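Local coordinates for protein beta-lactamase Mb2281c (Mycobacterium bovis, PDB 3I7J) that probably acts as a serine hydrolase of the beta-lactamase and penicillin-binding protein family, named a beta-lactamase although its natural substrate is not established, at residues Ala49-Val54 / Leu202-Arg207; Ala65-Ser70 / Ser80-His85; Thr71-Leu76 / Val180-Leu185; Arg97-Tyr102 / Phe224-Gln229; Arg196-Gly201 / Asn208-His213. All blocks are in the same frame, centred on the assembly; numbering follows the deposited sequence.

Contact 1 (Ala49-Val54 / Leu202-Arg207); sequences AAQVAV and LGFEIR
Gln51, on helix 42-56, and Leu202, in the loop entering strand 205-206, bring the two backbones nearest, with their CA atoms 8.0 Å apart. The contact joins the helical part of a serine beta-lactamase-like fold to the edge of its antiparallel sheet. Helix 42-56 is probably the helix that begins next to the nucleophile, since Ser40 and Lys43 fit the SxxK pattern of this family.

One side chain spans the gap. Gln51 has CG beside its backbone N (chi1 -76°), and beyond CG the chain runs out extended. This carries the amide across to the loop. NE2 donates to the backbone O of Leu202 at 3.0 Å. The bond is bent at the hydrogen, 136°, although the oxygen lies close to the amide plane. The other end of the amide has its own partner, because OE1 accepts from Arg48 NH2 on the same helix. The amide is thus fixed at both ends, which settles which end is nitrogen.

Phe204 limits the amide from another side. Its ring plane stands 80° from that of the amide. NE2 meets the far end of the ring obliquely, 3.5 Å from CZ and 3.6 Å from CE2. The same ring packs on Pro44, Ala47 and Arg48 of the helix. Gly203, between the two partners, has a positive phi that turns the chain between them. The Leu202 side chain is touched only loosely, with Gln51 NE2 4.1 Å from its CB.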
# COMPACT_ATOMS: atom_id res chain seq x y z
N ALA A 49 5.01 -2.09 8.82
CA ALA A 49 5.82 -2.91 9.72
C ALA A 49 7.23 -2.32 9.78
O ALA A 49 7.84 -2.26 10.86
CB ALA A 49 5.87 -4.35 9.22
N ALA A 50 7.75 -1.87 8.63
CA ALA A 50 9.08 -1.27 8.58
C ALA A 50 9.10 0.08 9.32
O ALA A 50 10.12 0.49 9.87
CB ALA A 50 9.53 -1.08 7.14
N GLN A 51 7.96 0.77 9.30
CA GLN A 51 7.82 2.04 9.98
C GLN A 51 7.84 1.81 11.49
O GLN A 51 8.45 2.58 12.23
CB GLN A 51 6.52 2.72 9.57
CG GLN A 51 6.56 3.36 8.18
CD GLN A 51 5.17 3.59 7.62
OE1 GLN A 51 4.23 3.87 8.37
NE2 GLN A 51 5.02 3.48 6.30
N VAL A 52 7.16 0.76 11.94
CA VAL A 52 7.14 0.44 13.35
C VAL A 52 8.56 0.09 13.79
O VAL A 52 9.00 0.48 14.87
CB VAL A 52 6.20 -0.76 13.66
CG1 VAL A 52 6.33 -1.16 15.13
CG2 VAL A 52 4.75 -0.37 13.36
N ALA A 53 9.29 -0.65 12.95
CA ALA A 53 10.66 -1.05 13.27
C ALA A 53 11.58 0.17 13.46
O ALA A 53 12.45 0.16 14.33
CB ALA A 53 11.22 -1.96 12.18
N VAL A 54 11.38 1.20 12.65
CA VAL A 54 12.17 2.40 12.77
C VAL A 54 11.89 3.03 14.13
O VAL A 54 12.81 3.45 14.84
CB VAL A 54 11.84 3.44 11.65
CG1 VAL A 54 12.54 4.76 11.93
CG2 VAL A 54 12.28 2.89 10.29
N LEU A 202 6.68 6.42 2.06
CA LEU A 202 7.49 5.38 2.67
C LEU A 202 6.79 4.04 2.57
O LEU A 202 6.34 3.48 3.58
CB LEU A 202 7.78 5.70 4.15
CG LEU A 202 8.71 6.88 4.46
CD1 LEU A 202 8.77 7.08 5.98
CD2 LEU A 202 10.09 6.60 3.91
N GLY A 203 6.68 3.51 1.36
CA GLY A 203 6.03 2.23 1.17
C GLY A 203 4.62 2.37 0.63
O GLY A 203 4.03 1.41 0.13
N PHE A 204 4.07 3.58 0.74
CA PHE A 204 2.73 3.86 0.25
C PHE A 204 2.83 4.67 -1.04
O PHE A 204 3.61 5.63 -1.10
CB PHE A 204 1.94 4.69 1.27
CG PHE A 204 1.92 4.12 2.68
CD1 PHE A 204 1.87 2.74 2.89
CD2 PHE A 204 1.86 4.98 3.78
CE1 PHE A 204 1.76 2.23 4.19
CE2 PHE A 204 1.75 4.47 5.07
CZ PHE A 204 1.70 3.10 5.28
N GLU A 205 2.07 4.32 -2.06
CA GLU A 205 2.12 5.11 -3.28
C GLU A 205 1.36 6.39 -2.98
O GLU A 205 0.43 6.39 -2.18
CB GLU A 205 1.43 4.41 -4.46
CG GLU A 205 1.74 5.06 -5.80
CD GLU A 205 0.60 4.93 -6.81
OE1 GLU A 205 -0.06 3.87 -6.84
OE2 GLU A 205 0.38 5.89 -7.57
N ILE A 206 1.77 7.49 -3.62
CA ILE A 206 1.09 8.77 -3.46
C ILE A 206 0.57 9.14 -4.84
O ILE A 206 1.31 9.13 -5.82
CB ILE A 206 2.04 9.87 -2.93
CG1 ILE A 206 2.41 9.58 -1.47
CG2 ILE A 206 1.38 11.23 -3.03
CD1 ILE A 206 3.39 10.62 -0.87
N ARG A 207 -0.72 9.46 -4.91
CA ARG A 207 -1.39 9.80 -6.16
C ARG A 207 -0.86 11.04 -6.86
O ARG A 207 -0.56 11.01 -8.06
CB ARG A 207 -2.88 10.00 -5.89
CG ARG A 207 -3.70 10.42 -7.11
CD ARG A 207 -5.13 10.73 -6.68
NE ARG A 207 -6.02 11.04 -7.80
CZ ARG A 207 -5.98 12.16 -8.51
NH1 ARG A 207 -5.10 13.11 -8.23
NH2 ARG A 207 -6.85 12.34 -9.50

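Contact 2 (Ala65-Ser70 / Ser80-His85); sequences AGPPGS and SGLAMH
Pro67 and Leu82 make the apolar part of this contact between two loops. The proline ring and the leucine branches meet at a slant. CG of Pro67 is 3.3 Å from Leu82 CD1, tighter than usual for two carbons, and CD of Pro67 is 3.8 Å from Leu82 CD2. Leu82 has chi1 -134°, away from the staggered positions, so the exact fit of this pair is somewhat doubtful.

Ser70 and Ser80 touch through a polar atom and a carbon. OG of Ser70 lies 3.2 Å from Ser80 CB.

The hydrogen bonds stay within each loop and shape it. Ser70 OG points away from its backbone N (chi1 173°) and donates to the O of Ala65 at 2.8 Å, in the carbonyl plane. Pro67 to Ser70 form a type II beta turn with Gly69 in its third position. In the other loop Ser80 OG accepts from the backbone N of Leu82 at 3.2 Å, which makes an ST turn.

The two loops flank the short helix 72-76, one leading in and the other leading out. Ala65, Ser70 and Ser80 rest on Leu75 of that helix, while Leu82 packs on Tyr102 and Val106 of helix 101-115.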
# COMPACT_ATOMS: atom_id res chain seq x y z
N ALA A 65 21.03 -0.31 3.54
CA ALA A 65 20.35 -1.54 3.16
C ALA A 65 20.20 -1.56 1.64
O ALA A 65 19.74 -0.58 1.05
CB ALA A 65 18.97 -1.62 3.83
N GLY A 66 20.58 -2.66 1.01
CA GLY A 66 20.49 -2.75 -0.44
C GLY A 66 21.83 -2.41 -1.07
O GLY A 66 22.87 -2.55 -0.43
N PRO A 67 21.86 -1.95 -2.34
CA PRO A 67 23.12 -1.60 -3.00
C PRO A 67 23.88 -0.51 -2.24
O PRO A 67 23.30 0.21 -1.43
CB PRO A 67 22.68 -1.12 -4.37
CG PRO A 67 21.45 -1.94 -4.63
CD PRO A 67 20.73 -1.89 -3.30
N PRO A 68 25.19 -0.37 -2.50
CA PRO A 68 26.00 0.65 -1.84
C PRO A 68 25.37 2.02 -2.03
O PRO A 68 25.05 2.42 -3.15
CB PRO A 68 27.35 0.54 -2.55
CG PRO A 68 27.43 -0.92 -2.84
CD PRO A 68 26.03 -1.23 -3.36
N GLY A 69 25.17 2.74 -0.93
CA GLY A 69 24.57 4.05 -1.00
C GLY A 69 23.06 4.00 -0.82
O GLY A 69 22.40 5.03 -0.78
N SER A 70 22.51 2.80 -0.70
CA SER A 70 21.07 2.65 -0.51
C SER A 70 20.76 2.48 0.99
O SER A 70 21.59 1.96 1.74
CB SER A 70 20.56 1.45 -1.31
OG SER A 70 19.20 1.17 -1.03
N SER A 80 16.15 2.63 -4.55
CA SER A 80 17.43 1.97 -4.30
C SER A 80 18.23 1.66 -5.56
O SER A 80 19.41 1.32 -5.47
CB SER A 80 17.21 0.66 -3.53
OG SER A 80 16.57 -0.30 -4.36
N GLY A 81 17.61 1.79 -6.73
CA GLY A 81 18.29 1.51 -7.98
C GLY A 81 18.27 0.03 -8.27
O GLY A 81 18.84 -0.45 -9.26
N LEU A 82 17.59 -0.71 -7.40
CA LEU A 82 17.48 -2.15 -7.50
C LEU A 82 16.47 -2.55 -8.58
O LEU A 82 15.50 -1.85 -8.85
CB LEU A 82 17.05 -2.70 -6.15
CG LEU A 82 17.71 -3.92 -5.51
CD1 LEU A 82 19.18 -4.04 -5.85
CD2 LEU A 82 17.51 -3.78 -4.01
N ALA A 83 16.72 -3.70 -9.19
CA ALA A 83 15.86 -4.22 -10.24
C ALA A 83 14.50 -4.59 -9.67
O ALA A 83 14.31 -4.67 -8.46
CB ALA A 83 16.50 -5.45 -10.88
N MSE A 84 13.57 -4.84 -10.58
CA MSE A 84 12.21 -5.19 -10.21
C MSE A 84 12.06 -6.52 -9.48
O MSE A 84 11.38 -6.60 -8.46
CB MSE A 84 11.34 -5.23 -11.47
CG MSE A 84 9.99 -5.90 -11.26
SE MSE A 84 8.82 -4.87 -10.11
CE MSE A 84 7.89 -3.91 -11.55
N HIS A 85 12.71 -7.56 -10.00
CA HIS A 85 12.60 -8.90 -9.42
C HIS A 85 13.84 -9.51 -8.79
O HIS A 85 13.73 -10.42 -7.98
CB HIS A 85 12.07 -9.86 -10.49
CG HIS A 85 10.77 -9.45 -11.10
ND1 HIS A 85 9.58 -9.47 -10.40
CD2 HIS A 85 10.47 -8.99 -12.34
CE1 HIS A 85 8.61 -9.04 -11.18
NE2 HIS A 85 9.12 -8.75 -12.36

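Contact 3 (Thr71-Leu76 / Val180-Leu185); sequences TVRHLL and VQFPGL
Arg73 reaches from helix 72-76 to Gln181 and Phe182 in the loop after helix 171-177. Its CB points toward that loop. CG already lies near both partners, 3.7 Å from Gln181 OE1 and 3.8 Å from Phe182 CE2. CD sits between the same two atoms, 3.4 Å from Gln181 OE1 and 3.6 Å from Phe182 CE2. At chi3 (-53°) the chain bends, which turns the guanidinium edge to the amide oxygen. The two side chains cross at about a right angle, yet their planes are only 15° apart. NH1 then donates to Gln181 OE1 at 3.0 Å. NH2 has a long, weak ion pair with Asp62. The amide is held from its other end too, since Gln181 NE2 donates to the O of Thr179.

Phe182 wedges its ring tip onto His74. CZ stands over the centre of the imidazole, 3.4 Å above its plane, with the ring planes 40° apart. At the edge of the imidazole, ND1 shares a 2.7 Å hydrogen bond with Thr71 OG1, which fixes how the ring is turned. OG1 also bonds to the O of Leu61.

Thr71 is at the N-cap position of the helix, and Phe182 opens a type II beta turn. The contact is thus loop packing against the first turn of the short helix 72-76.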
# COMPACT_ATOMS: atom_id res chain seq x y z
N THR A 71 19.57 2.92 1.41
CA THR A 71 19.16 2.82 2.81
C THR A 71 17.73 2.26 2.91
O THR A 71 17.08 2.00 1.90
CB THR A 71 19.18 4.20 3.52
OG1 THR A 71 18.17 5.05 2.96
CG2 THR A 71 20.55 4.89 3.35
N VAL A 72 17.26 2.07 4.14
CA VAL A 72 15.91 1.59 4.36
C VAL A 72 14.92 2.53 3.64
O VAL A 72 13.98 2.05 2.99
CB VAL A 72 15.62 1.51 5.89
CG1 VAL A 72 14.13 1.34 6.17
CG2 VAL A 72 16.38 0.30 6.48
N ARG A 73 15.14 3.84 3.73
CA ARG A 73 14.26 4.81 3.07
C ARG A 73 14.19 4.62 1.55
O ARG A 73 13.13 4.80 0.96
CB ARG A 73 14.71 6.25 3.37
CG ARG A 73 13.70 7.32 2.90
CD ARG A 73 14.35 8.70 2.78
NE ARG A 73 15.03 9.09 4.00
CZ ARG A 73 14.43 9.60 5.07
NH1 ARG A 73 13.11 9.80 5.06
NH2 ARG A 73 15.14 9.89 6.15
N HIS A 74 15.32 4.29 0.92
CA HIS A 74 15.35 4.08 -0.53
C HIS A 74 14.54 2.84 -0.88
O HIS A 74 13.88 2.78 -1.92
CB HIS A 74 16.77 3.87 -1.07
CG HIS A 74 17.67 5.06 -0.95
ND1 HIS A 74 18.28 5.41 0.24
CD2 HIS A 74 18.10 5.95 -1.88
CE1 HIS A 74 19.05 6.47 0.03
NE2 HIS A 74 18.96 6.81 -1.24
N LEU A 75 14.62 1.82 -0.03
CA LEU A 75 13.89 0.59 -0.29
C LEU A 75 12.39 0.83 -0.20
O LEU A 75 11.63 0.37 -1.06
CB LEU A 75 14.33 -0.49 0.69
CG LEU A 75 15.81 -0.85 0.55
CD1 LEU A 75 16.20 -1.82 1.67
CD2 LEU A 75 16.06 -1.48 -0.82
N LEU A 76 11.97 1.57 0.82
CA LEU A 76 10.56 1.88 1.02
C LEU A 76 9.96 2.74 -0.09
O LEU A 76 8.80 2.57 -0.46
CB LEU A 76 10.38 2.60 2.36
CG LEU A 76 10.48 1.74 3.63
CD1 LEU A 76 10.68 2.60 4.87
CD2 LEU A 76 9.21 0.92 3.75
N VAL A 180 5.96 12.72 0.06
CA VAL A 180 6.80 12.25 -1.02
C VAL A 180 8.28 12.21 -0.62
O VAL A 180 8.84 13.18 -0.12
CB VAL A 180 6.61 13.11 -2.31
CG1 VAL A 180 6.87 14.57 -2.01
CG2 VAL A 180 7.54 12.60 -3.41
N GLN A 181 8.87 11.04 -0.83
CA GLN A 181 10.25 10.77 -0.52
C GLN A 181 11.02 10.80 -1.84
O GLN A 181 10.62 10.15 -2.80
CB GLN A 181 10.34 9.38 0.11
CG GLN A 181 9.46 9.20 1.34
CD GLN A 181 9.99 9.97 2.53
OE1 GLN A 181 11.18 9.96 2.80
NE2 GLN A 181 9.10 10.64 3.26
N PHE A 182 12.13 11.53 -1.88
CA PHE A 182 12.92 11.65 -3.11
C PHE A 182 12.00 12.24 -4.19
O PHE A 182 11.71 11.60 -5.20
CB PHE A 182 13.43 10.28 -3.55
CG PHE A 182 14.29 9.58 -2.53
CD1 PHE A 182 15.63 9.94 -2.36
CD2 PHE A 182 13.75 8.57 -1.74
CE1 PHE A 182 16.43 9.29 -1.40
CE2 PHE A 182 14.52 7.92 -0.78
CZ PHE A 182 15.87 8.27 -0.61
N PRO A 183 11.52 13.48 -3.98
CA PRO A 183 10.64 14.17 -4.92
C PRO A 183 11.33 14.51 -6.23
O PRO A 183 12.56 14.61 -6.28
CB PRO A 183 10.24 15.42 -4.14
CG PRO A 183 11.51 15.73 -3.40
CD PRO A 183 11.86 14.36 -2.85
N GLY A 184 10.54 14.70 -7.28
CA GLY A 184 11.09 15.06 -8.57
C GLY A 184 11.42 13.91 -9.48
O GLY A 184 11.74 14.12 -10.65
N LEU A 185 11.33 12.68 -8.97
CA LEU A 185 11.64 11.51 -9.77
C LEU A 185 10.48 11.02 -10.64
O LEU A 185 9.34 10.86 -10.17
CB LEU A 185 12.11 10.37 -8.86
CG LEU A 185 13.35 10.66 -8.00
CD1 LEU A 185 13.66 9.44 -7.15
CD2 LEU A 185 14.55 11.01 -8.89

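Contact 4 (Arg97-Tyr102 / Phe224-Gln229); sequences RMYSNY and FGHFGQ
Tyr99 and His226 face each other across a cleft that is probably the active site of this serine beta-lactamase-like fold. Tyr99, Ser100 and Asn101 match the YxN motif of the family. His226, on strand 224-228, begins an HxG sequence where many relatives have KTG.

The two side chains come from opposite directions and meet rim to rim. Their ring centroids are 5.8 Å apart and the planes differ by 47°. Tyr99 OH lies 3.2 Å from His226 CE1, close to the imidazole plane. Tyr99 CE1 is also at that edge, 3.6 Å from His226 CE1. The tyrosine has CG opposite its backbone N (chi1 -174°), which sends the ring into the cleft.

The phenol oxygen has its polar partners elsewhere. It is hydrogen-bonded to Lys43 NZ and to Ser40 OG, the lysine and serine of the probable SxxK motif. The Tyr99 ring also meets the rings of His78 and Trp200. Lys43 and Pro44 of helix 42-56 pack on His226.

Farther out, Ser100 is the N-cap of helix 101-115. Its OG caps Gly103 N and also bonds to Ala83 O. On the sheet side the turn of the imidazole is set by its own strand: His226 ND1 donates to Phe227 O at 3.2 Å. That bond is almost straight, 170° at the hydrogen.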
# COMPACT_ATOMS: atom_id res chain seq x y z
N ARG A 97 13.37 6.40 -9.84
CA ARG A 97 12.27 5.81 -9.13
C ARG A 97 11.77 4.63 -9.93
O ARG A 97 11.17 4.81 -10.99
CB ARG A 97 11.14 6.82 -8.98
CG ARG A 97 9.84 6.24 -8.45
CD ARG A 97 9.18 7.21 -7.47
NE ARG A 97 9.74 7.09 -6.14
CZ ARG A 97 9.80 8.06 -5.24
NH1 ARG A 97 9.33 9.27 -5.50
NH2 ARG A 97 10.33 7.80 -4.06
N MSE A 98 12.05 3.42 -9.47
CA MSE A 98 11.53 2.27 -10.17
C MSE A 98 10.96 1.25 -9.20
O MSE A 98 11.65 0.73 -8.32
CB MSE A 98 12.57 1.66 -11.11
CG MSE A 98 13.76 0.96 -10.52
SE MSE A 98 14.98 0.33 -11.96
CE MSE A 98 16.07 1.94 -12.10
N TYR A 99 9.67 1.03 -9.35
CA TYR A 99 8.92 0.11 -8.52
C TYR A 99 9.69 -1.20 -8.44
O TYR A 99 10.15 -1.71 -9.45
CB TYR A 99 7.55 -0.13 -9.13
CG TYR A 99 6.63 -0.96 -8.27
CD1 TYR A 99 6.18 -0.49 -7.05
CD2 TYR A 99 6.20 -2.22 -8.70
CE1 TYR A 99 5.31 -1.24 -6.26
CE2 TYR A 99 5.33 -2.98 -7.92
CZ TYR A 99 4.89 -2.49 -6.71
OH TYR A 99 4.02 -3.23 -5.96
N SER A 100 9.84 -1.76 -7.23
CA SER A 100 10.58 -3.01 -7.09
C SER A 100 10.06 -3.95 -6.01
O SER A 100 9.83 -3.55 -4.87
CB SER A 100 12.05 -2.71 -6.81
OG SER A 100 12.76 -3.91 -6.55
N ASN A 101 9.88 -5.22 -6.39
CA ASN A 101 9.45 -6.24 -5.44
C ASN A 101 10.67 -6.64 -4.62
O ASN A 101 10.59 -6.73 -3.40
CB ASN A 101 8.94 -7.49 -6.15
CG ASN A 101 7.51 -7.35 -6.67
OD1 ASN A 101 7.04 -8.22 -7.40
ND2 ASN A 101 6.83 -6.28 -6.29
N TYR A 102 11.80 -6.87 -5.29
CA TYR A 102 13.01 -7.29 -4.59
C TYR A 102 13.47 -6.23 -3.59
O TYR A 102 14.09 -6.56 -2.58
CB TYR A 102 14.13 -7.64 -5.58
CG TYR A 102 15.33 -8.28 -4.92
CD1 TYR A 102 16.46 -7.52 -4.62
CD2 TYR A 102 15.31 -9.62 -4.52
CE1 TYR A 102 17.54 -8.08 -3.93
CE2 TYR A 102 16.38 -10.18 -3.83
CZ TYR A 102 17.49 -9.41 -3.53
OH TYR A 102 18.55 -9.94 -2.82
N PHE A 224 -3.11 8.40 -0.82
CA PHE A 224 -2.03 7.41 -0.82
C PHE A 224 -2.60 6.02 -0.59
O PHE A 224 -3.73 5.89 -0.12
CB PHE A 224 -1.00 7.76 0.27
CG PHE A 224 -1.54 7.68 1.68
CD1 PHE A 224 -1.53 6.47 2.38
CD2 PHE A 224 -2.08 8.81 2.29
CE1 PHE A 224 -2.05 6.40 3.67
CE2 PHE A 224 -2.60 8.75 3.59
CZ PHE A 224 -2.58 7.54 4.28
N GLY A 225 -1.82 4.99 -0.92
CA GLY A 225 -2.28 3.62 -0.74
C GLY A 225 -1.55 2.68 -1.68
O GLY A 225 -0.33 2.77 -1.82
N HIS A 226 -2.28 1.79 -2.34
CA HIS A 226 -1.64 0.84 -3.24
C HIS A 226 -2.68 -0.05 -3.90
O HIS A 226 -3.77 -0.25 -3.35
CB HIS A 226 -0.68 -0.05 -2.42
CG HIS A 226 0.67 -0.25 -3.04
ND1 HIS A 226 0.86 -0.99 -4.19
CD2 HIS A 226 1.90 0.15 -2.64
CE1 HIS A 226 2.15 -1.03 -4.47
NE2 HIS A 226 2.80 -0.35 -3.55
N PHE A 227 -2.38 -0.56 -5.09
CA PHE A 227 -3.29 -1.50 -5.74
C PHE A 227 -2.42 -2.71 -6.05
O PHE A 227 -1.20 -2.64 -5.92
CB PHE A 227 -3.96 -0.92 -7.00
CG PHE A 227 -3.11 -0.95 -8.24
CD1 PHE A 227 -2.13 0.02 -8.46
CD2 PHE A 227 -3.30 -1.93 -9.21
CE1 PHE A 227 -1.37 0.02 -9.62
CE2 PHE A 227 -2.54 -1.95 -10.38
CZ PHE A 227 -1.57 -0.97 -10.59
N GLY A 228 -3.05 -3.82 -6.40
CA GLY A 228 -2.30 -5.02 -6.70
C GLY A 228 -2.79 -5.67 -7.98
O GLY A 228 -3.92 -5.44 -8.40
N GLN A 229 -1.93 -6.49 -8.59
CA GLN A 229 -2.28 -7.17 -9.83
C GLN A 229 -3.33 -8.25 -9.63
O GLN A 229 -3.83 -8.82 -10.60
CB GLN A 229 -1.03 -7.80 -10.46
CG GLN A 229 0.02 -6.79 -10.96
CD GLN A 229 -0.49 -5.92 -12.10
OE1 GLN A 229 -1.03 -6.42 -13.09
NE2 GLN A 229 -0.31 -4.61 -11.97

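Contact 5 (Arg196-Gly201 / Asn208-His213); sequences RPNDWG and NSKSPH
Lys210 lies across the loop of Asn198 and Asp199 and sets the geometry of this contact. Its CG is beside the backbone N (chi1 -67°), and from there the chain is extended to the tip. It therefore works as a straight arm from one loop to the other. CG passes 4.0 Å from the backbone O of Pro197. CE comes 3.2 Å from Asn198 OD1, and NZ ends among oxygens.

The Asn198 side chain starts away from the lysine loop, but its amide reaches back at a slant to the lysine chain. NZ donates to Asn198 OD1 at 2.8 Å, tilted 28° from the plane of that carbonyl. NZ donates again to the backbone O of Asp199 at 3.0 Å, less tilted from that carbonyl's plane. The indole of Trp200 is a looser neighbour, with CE3 4.3 Å from NZ.

A second group lies toward the start of the lysine loop. The Asp199 carboxylate is turned about 57° from the amide plane of Asn208. The ring of Pro197, which follows a cis peptide bond, stands roughly at right angles to the Asn208 side chain.

The strongest partner of Lys210 lies between the two loops. Glu205 OE2 makes a salt bridge with NZ, and Ile206 O adds a weak hydrogen bond. Asp199 makes no ion pair with the lysine, as its OD1 is 6.5 Å from NZ. A buried ammonium with a carboxylate and two firm carbonyl acceptors is most likely charged. It ties both loops to strand 205-206 between them.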
# COMPACT_ATOMS: atom_id res chain seq x y z
N ARG A 196 4.93 11.54 -14.53
CA ARG A 196 5.86 12.63 -14.23
C ARG A 196 5.22 13.66 -13.31
O ARG A 196 4.48 14.53 -13.76
CB ARG A 196 6.29 13.33 -15.52
CG ARG A 196 6.90 12.43 -16.58
CD ARG A 196 7.19 13.22 -17.85
NE ARG A 196 7.65 12.35 -18.93
CZ ARG A 196 8.77 11.64 -18.88
NH1 ARG A 196 9.54 11.71 -17.81
NH2 ARG A 196 9.10 10.84 -19.89
N PRO A 197 5.53 13.60 -12.01
CA PRO A 197 6.43 12.62 -11.40
C PRO A 197 5.67 11.39 -10.90
O PRO A 197 4.44 11.39 -10.86
CB PRO A 197 7.05 13.41 -10.25
CG PRO A 197 5.87 14.20 -9.75
CD PRO A 197 5.17 14.66 -11.03
N ASN A 198 6.41 10.35 -10.52
CA ASN A 198 5.79 9.13 -10.00
C ASN A 198 6.08 9.11 -8.50
O ASN A 198 6.89 8.34 -8.02
CB ASN A 198 6.38 7.89 -10.69
CG ASN A 198 5.59 6.62 -10.39
OD1 ASN A 198 4.42 6.69 -10.02
ND2 ASN A 198 6.22 5.47 -10.55
N ASP A 199 5.38 9.98 -7.78
CA ASP A 199 5.55 10.14 -6.33
C ASP A 199 5.27 8.91 -5.49
O ASP A 199 4.31 8.17 -5.73
CB ASP A 199 4.68 11.28 -5.83
CG ASP A 199 5.18 12.63 -6.27
OD1 ASP A 199 6.26 12.69 -6.91
OD2 ASP A 199 4.49 13.63 -5.97
N TRP A 200 6.11 8.70 -4.49
CA TRP A 200 5.95 7.59 -3.58
C TRP A 200 6.32 8.05 -2.17
O TRP A 200 7.17 8.93 -1.99
CB TRP A 200 6.84 6.42 -4.02
CG TRP A 200 6.16 5.08 -3.97
CD1 TRP A 200 5.97 4.30 -2.86
CD2 TRP A 200 5.55 4.38 -5.06
NE1 TRP A 200 5.27 3.17 -3.19
CE2 TRP A 200 5.00 3.19 -4.54
CE3 TRP A 200 5.41 4.64 -6.43
CZ2 TRP A 200 4.31 2.26 -5.34
CZ3 TRP A 200 4.73 3.72 -7.23
CH2 TRP A 200 4.19 2.54 -6.68
N GLY A 201 5.66 7.47 -1.17
CA GLY A 201 5.94 7.82 0.21
C GLY A 201 6.84 6.74 0.77
O GLY A 201 7.67 6.20 0.05
N ASN A 208 -0.77 12.12 -6.10
CA ASN A 208 -0.33 13.39 -6.64
C ASN A 208 -1.37 13.69 -7.72
O ASN A 208 -2.56 13.73 -7.43
CB ASN A 208 1.06 13.26 -7.25
CG ASN A 208 1.63 14.60 -7.67
OD1 ASN A 208 1.85 15.47 -6.84
ND2 ASN A 208 1.86 14.76 -8.96
N SER A 209 -0.93 13.89 -8.96
CA SER A 209 -1.87 14.16 -10.04
C SER A 209 -1.62 13.24 -11.23
O SER A 209 -1.77 13.64 -12.39
CB SER A 209 -1.77 15.63 -10.47
OG SER A 209 -0.44 15.96 -10.85
N LYS A 210 -1.25 11.99 -10.94
CA LYS A 210 -0.98 10.98 -11.96
C LYS A 210 -2.21 10.74 -12.82
O LYS A 210 -3.35 10.82 -12.35
CB LYS A 210 -0.54 9.67 -11.30
CG LYS A 210 0.80 9.75 -10.60
CD LYS A 210 1.09 8.48 -9.80
CE LYS A 210 2.25 8.71 -8.83
NZ LYS A 210 2.55 7.48 -8.04
N SER A 211 -1.97 10.42 -14.08
CA SER A 211 -3.06 10.19 -15.02
C SER A 211 -2.54 9.46 -16.23
O SER A 211 -1.54 9.85 -16.82
CB SER A 211 -3.66 11.53 -15.44
OG SER A 211 -4.71 11.35 -16.38
N PRO A 212 -3.20 8.35 -16.62
CA PRO A 212 -4.38 7.80 -15.96
C PRO A 212 -3.96 7.20 -14.62
O PRO A 212 -2.76 7.02 -14.37
CB PRO A 212 -4.86 6.75 -16.95
CG PRO A 212 -3.58 6.23 -17.50
CD PRO A 212 -2.76 7.49 -17.73
N HIS A 213 -4.92 6.88 -13.76
CA HIS A 213 -4.61 6.32 -12.44
C HIS A 213 -5.73 5.39 -11.97
O HIS A 213 -6.80 5.35 -12.57
CB HIS A 213 -4.43 7.45 -11.42
CG HIS A 213 -3.67 7.05 -10.19
ND1 HIS A 213 -2.35 6.66 -10.23
CD2 HIS A 213 -4.04 6.97 -8.89
CE1 HIS A 213 -1.94 6.36 -9.01
NE2 HIS A 213 -2.94 6.54 -8.18

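Contact 4 lies at the probable active site, beside Ser40 and Lys43 of the probable SxxK motif. Contacts 1, 2, 3 and 5 all touch it. Contact 1 joins it through the sheet, where Glu205 N is 2.9 Å from Gly225 O. Contact 5 touches contact 1 through Glu205. It also reaches the cleft, with Trp200 CZ2 3.5 Å from His226 NE2. Contact 3 meets contact 5 at Gln181 N and Trp200 O, 2.9 Å apart, and meets contact 4 where Gln181 O lies 2.7 Å from Arg97 NH2. The centre of contact 2 is about 15 Å from that of contact 4 and about 22 Å from that of contact 5. Its Met84 O is 2.9 Å from Asn101 N.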